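ABC transporter substrate-binding protein (Vibrio cholerae, PDB 3LKV) probably serves as the substrate-binding component of an ABC transporter, holding a phenylalanine molecule in its ligand pocket. Local coordinates at residues P138-G150 with G169-A181. Residues are numbered along the deposited sequence; the frame is centred on the assembly and turned at random.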
# COMPACT_ATOMS: atom_id res chain seq x y z
N PRO A 138 27.99 -33.97 -7.73
CA PRO A 138 27.91 -35.44 -7.69
C PRO A 138 28.75 -36.09 -6.60
O PRO A 138 28.53 -37.24 -6.27
CB PRO A 138 28.38 -35.89 -9.09
CG PRO A 138 28.41 -34.60 -9.94
CD PRO A 138 28.70 -33.48 -8.93
N ASN A 139 29.71 -35.36 -6.05
CA ASN A 139 30.54 -35.90 -4.96
C ASN A 139 30.09 -35.51 -3.56
O ASN A 139 30.85 -35.67 -2.61
CB ASN A 139 31.99 -35.47 -5.16
CG ASN A 139 32.61 -36.07 -6.42
OD1 ASN A 139 33.04 -35.34 -7.30
ND2 ASN A 139 32.62 -37.39 -6.50
N VAL A 140 28.84 -35.02 -3.40
CA VAL A 140 28.32 -34.68 -2.07
C VAL A 140 28.31 -35.91 -1.19
O VAL A 140 27.81 -36.93 -1.59
CB VAL A 140 26.89 -34.09 -2.13
CG1 VAL A 140 26.32 -33.88 -0.71
CG2 VAL A 140 26.94 -32.79 -2.83
N LYS A 141 28.91 -35.79 -0.01
CA LYS A 141 28.80 -36.80 1.03
C LYS A 141 28.01 -36.28 2.23
O LYS A 141 27.51 -37.05 3.02
CB LYS A 141 30.19 -37.26 1.51
CG LYS A 141 31.09 -37.76 0.36
CD LYS A 141 30.43 -38.95 -0.43
CE LYS A 141 31.46 -40.03 -0.96
NZ LYS A 141 32.47 -39.44 -1.90
N SER A 142 27.87 -34.96 2.30
CA SER A 142 27.47 -34.29 3.48
C SER A 142 26.54 -33.10 3.18
O SER A 142 26.88 -32.23 2.35
CB SER A 142 28.75 -33.73 4.08
OG SER A 142 28.58 -33.70 5.44
N ILE A 143 25.39 -33.03 3.85
CA ILE A 143 24.49 -31.87 3.71
C ILE A 143 24.34 -31.22 5.06
O ILE A 143 23.97 -31.88 6.05
CB ILE A 143 23.13 -32.27 3.14
CG1 ILE A 143 23.29 -32.76 1.71
CG2 ILE A 143 22.14 -31.08 3.15
CD1 ILE A 143 21.95 -33.28 1.08
N GLY A 144 24.64 -29.94 5.09
CA GLY A 144 24.50 -29.13 6.29
C GLY A 144 23.13 -28.48 6.30
O GLY A 144 22.58 -28.15 5.23
N VAL A 145 22.55 -28.32 7.49
CA VAL A 145 21.25 -27.67 7.56
C VAL A 145 21.11 -26.98 8.88
O VAL A 145 21.54 -27.50 9.90
CB VAL A 145 20.07 -28.67 7.28
CG1 VAL A 145 20.10 -29.83 8.19
CG2 VAL A 145 18.69 -27.95 7.38
N VAL A 146 20.59 -25.77 8.84
CA VAL A 146 20.31 -25.00 10.04
C VAL A 146 18.79 -24.85 10.10
O VAL A 146 18.16 -24.57 9.11
CB VAL A 146 20.94 -23.60 9.94
CG1 VAL A 146 20.56 -22.74 11.17
CG2 VAL A 146 22.50 -23.74 9.81
N TYR A 147 18.21 -24.98 11.27
CA TYR A 147 16.78 -24.85 11.40
C TYR A 147 16.39 -24.45 12.80
O TYR A 147 17.20 -24.48 13.72
CB TYR A 147 16.10 -26.16 11.01
CG TYR A 147 16.21 -27.23 12.03
CD1 TYR A 147 15.21 -27.41 12.99
CD2 TYR A 147 17.28 -28.09 12.05
CE1 TYR A 147 15.30 -28.43 13.92
CE2 TYR A 147 17.38 -29.10 12.99
CZ TYR A 147 16.40 -29.26 13.92
OH TYR A 147 16.50 -30.27 14.84
N ASN A 148 15.15 -24.02 12.93
CA ASN A 148 14.60 -23.54 14.19
C ASN A 148 13.59 -24.56 14.71
O ASN A 148 12.54 -24.76 14.12
CB ASN A 148 13.93 -22.16 14.05
CG ASN A 148 13.39 -21.61 15.39
OD1 ASN A 148 13.28 -22.33 16.39
ND2 ASN A 148 13.14 -20.33 15.42
N PRO A 149 13.94 -25.24 15.82
CA PRO A 149 13.10 -26.30 16.30
C PRO A 149 11.81 -25.77 16.89
O PRO A 149 10.91 -26.56 17.04
CB PRO A 149 13.96 -27.00 17.35
CG PRO A 149 14.86 -25.98 17.85
CD PRO A 149 15.14 -25.07 16.65
N GLY A 150 11.69 -24.47 17.13
CA GLY A 150 10.41 -23.83 17.50
C GLY A 150 9.43 -23.66 16.35
O GLY A 150 8.30 -23.31 16.57
N GLY A 169 22.32 -42.19 1.06
CA GLY A 169 23.64 -42.35 1.66
C GLY A 169 24.39 -41.07 2.00
O GLY A 169 25.60 -41.06 2.02
N ILE A 170 23.67 -40.00 2.30
CA ILE A 170 24.24 -38.69 2.56
C ILE A 170 24.12 -38.39 4.05
O ILE A 170 23.04 -38.52 4.64
CB ILE A 170 23.52 -37.59 1.71
CG1 ILE A 170 23.88 -37.76 0.23
CG2 ILE A 170 23.87 -36.18 2.16
CD1 ILE A 170 22.93 -37.00 -0.67
N LYS A 171 25.22 -37.99 4.63
CA LYS A 171 25.28 -37.61 6.01
C LYS A 171 24.68 -36.19 6.17
O LYS A 171 24.90 -35.34 5.32
CB LYS A 171 26.77 -37.63 6.41
CG LYS A 171 27.10 -37.17 7.82
CD LYS A 171 28.64 -37.20 8.10
CE LYS A 171 28.98 -37.13 9.61
NZ LYS A 171 28.90 -35.76 10.19
N LEU A 172 23.88 -35.99 7.21
CA LEU A 172 23.32 -34.68 7.57
C LEU A 172 24.10 -34.06 8.69
O LEU A 172 24.29 -34.68 9.65
CB LEU A 172 21.88 -34.81 8.10
CG LEU A 172 20.79 -34.83 7.05
CD1 LEU A 172 19.40 -34.76 7.75
CD2 LEU A 172 21.01 -33.64 6.09
N VAL A 173 24.53 -32.83 8.54
CA VAL A 173 25.15 -32.10 9.60
C VAL A 173 24.23 -30.97 10.03
O VAL A 173 23.94 -30.09 9.25
CB VAL A 173 26.45 -31.48 9.13
CG1 VAL A 173 27.12 -30.74 10.29
CG2 VAL A 173 27.39 -32.57 8.57
N GLU A 174 23.76 -31.00 11.27
CA GLU A 174 22.68 -30.12 11.72
C GLU A 174 23.07 -29.14 12.80
O GLU A 174 23.84 -29.48 13.69
CB GLU A 174 21.58 -30.96 12.34
CG GLU A 174 21.18 -32.20 11.57
CD GLU A 174 20.09 -33.05 12.27
OE1 GLU A 174 19.39 -32.58 13.22
OE2 GLU A 174 19.94 -34.21 11.80
N ALA A 175 22.50 -27.95 12.77
CA ALA A 175 22.62 -27.04 13.88
C ALA A 175 21.31 -26.26 14.03
O ALA A 175 20.63 -25.99 13.04
CB ALA A 175 23.75 -26.14 13.68
N THR A 176 20.94 -25.90 15.25
CA THR A 176 19.72 -25.16 15.43
C THR A 176 20.02 -23.71 15.67
O THR A 176 21.09 -23.37 16.12
CB THR A 176 18.84 -25.72 16.55
OG1 THR A 176 19.57 -25.76 17.77
CG2 THR A 176 18.37 -27.10 16.16
N ALA A 177 19.04 -22.88 15.34
CA ALA A 177 19.09 -21.45 15.56
C ALA A 177 17.73 -21.06 16.09
O ALA A 177 16.73 -21.27 15.43
CB ALA A 177 19.39 -20.73 14.23
N LEU A 178 17.68 -20.55 17.31
CA LEU A 178 16.42 -20.22 17.95
C LEU A 178 15.85 -18.88 17.49
O LEU A 178 14.69 -18.59 17.72
CB LEU A 178 16.60 -20.18 19.48
CG LEU A 178 17.17 -21.50 20.07
CD1 LEU A 178 17.34 -21.38 21.59
CD2 LEU A 178 16.28 -22.71 19.69
N LYS A 179 16.68 -18.03 16.94
CA LYS A 179 16.22 -16.77 16.42
C LYS A 179 17.18 -16.37 15.31
O LYS A 179 18.26 -16.96 15.18
CB LYS A 179 16.18 -15.72 17.53
CG LYS A 179 17.45 -15.60 18.23
CD LYS A 179 17.30 -14.70 19.47
CE LYS A 179 18.70 -14.41 20.05
NZ LYS A 179 19.48 -15.69 20.32
N SER A 180 16.76 -15.43 14.49
CA SER A 180 17.47 -15.18 13.27
C SER A 180 18.87 -14.67 13.46
O SER A 180 19.69 -14.92 12.64
CB SER A 180 16.68 -14.31 12.29
OG SER A 180 16.20 -13.16 12.87
N ALA A 181 19.14 -14.04 14.58
CA ALA A 181 20.46 -13.54 14.86
C ALA A 181 21.45 -14.66 15.19
O ALA A 181 22.61 -14.40 15.19
CB ALA A 181 20.44 -12.48 16.03
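Ile143 and Leu172 are paired in a parallel bridge, with their side chains on the same face of the sheet, one of six bridges that run from Ser142–Lys171 to Tyr147–Thr176. Seven backbone hydrogen bonds alternate between the two segments, from Lys171 N to Lys141 O at one end to Ala177 N to Tyr147 O at the other, and the short strand axes diverge by only 22°.

Ile143, traced outward, packs between Ile170 and Leu172. Its CB lies 3.9 Å from Leu172 CD2, and its CG2 branch stays near that same methyl. The other branch, CG1, beside the backbone N (chi1 -66°), reaches Ile170 CG2 at 3.5 Å, tighter than ordinary van der Waals contact, and terminal CD1 continues along this methyl at 3.6 Å. Helix 126-136 packs on both isoleucines.

Further along the same face, Tyr147 CG sits between its backbone N and carbonyl carbon (chi1 75°), which lays the ring beside Thr176. Thr176 CG2 stands 4.0 Å from the ring centroid, over one face but displaced toward the rim, a CH-pi contact. Glu174 OE1 approaches the ring edge, 4.0 Å from Tyr147 CE2, while Glu174 OE2 forms a salt bridge with Lys162 of helix 152-167. On the reverse face, Val146 CG1 meets Ala177 CB at 3.8 Å, beneath helix 183-191.

Beyond the strand, Asn148 OD1 accepts from Gly150 N at 2.8 Å, with the donor above the amide carbonyl plane, an Asx turn. The parallel pairing with helix 152-167 between the strands makes a beta-alpha-beta crossover, with 171-176 the edge strand of its sheet within this chain, as in the alpha/beta lobes of periplasmic binding proteins.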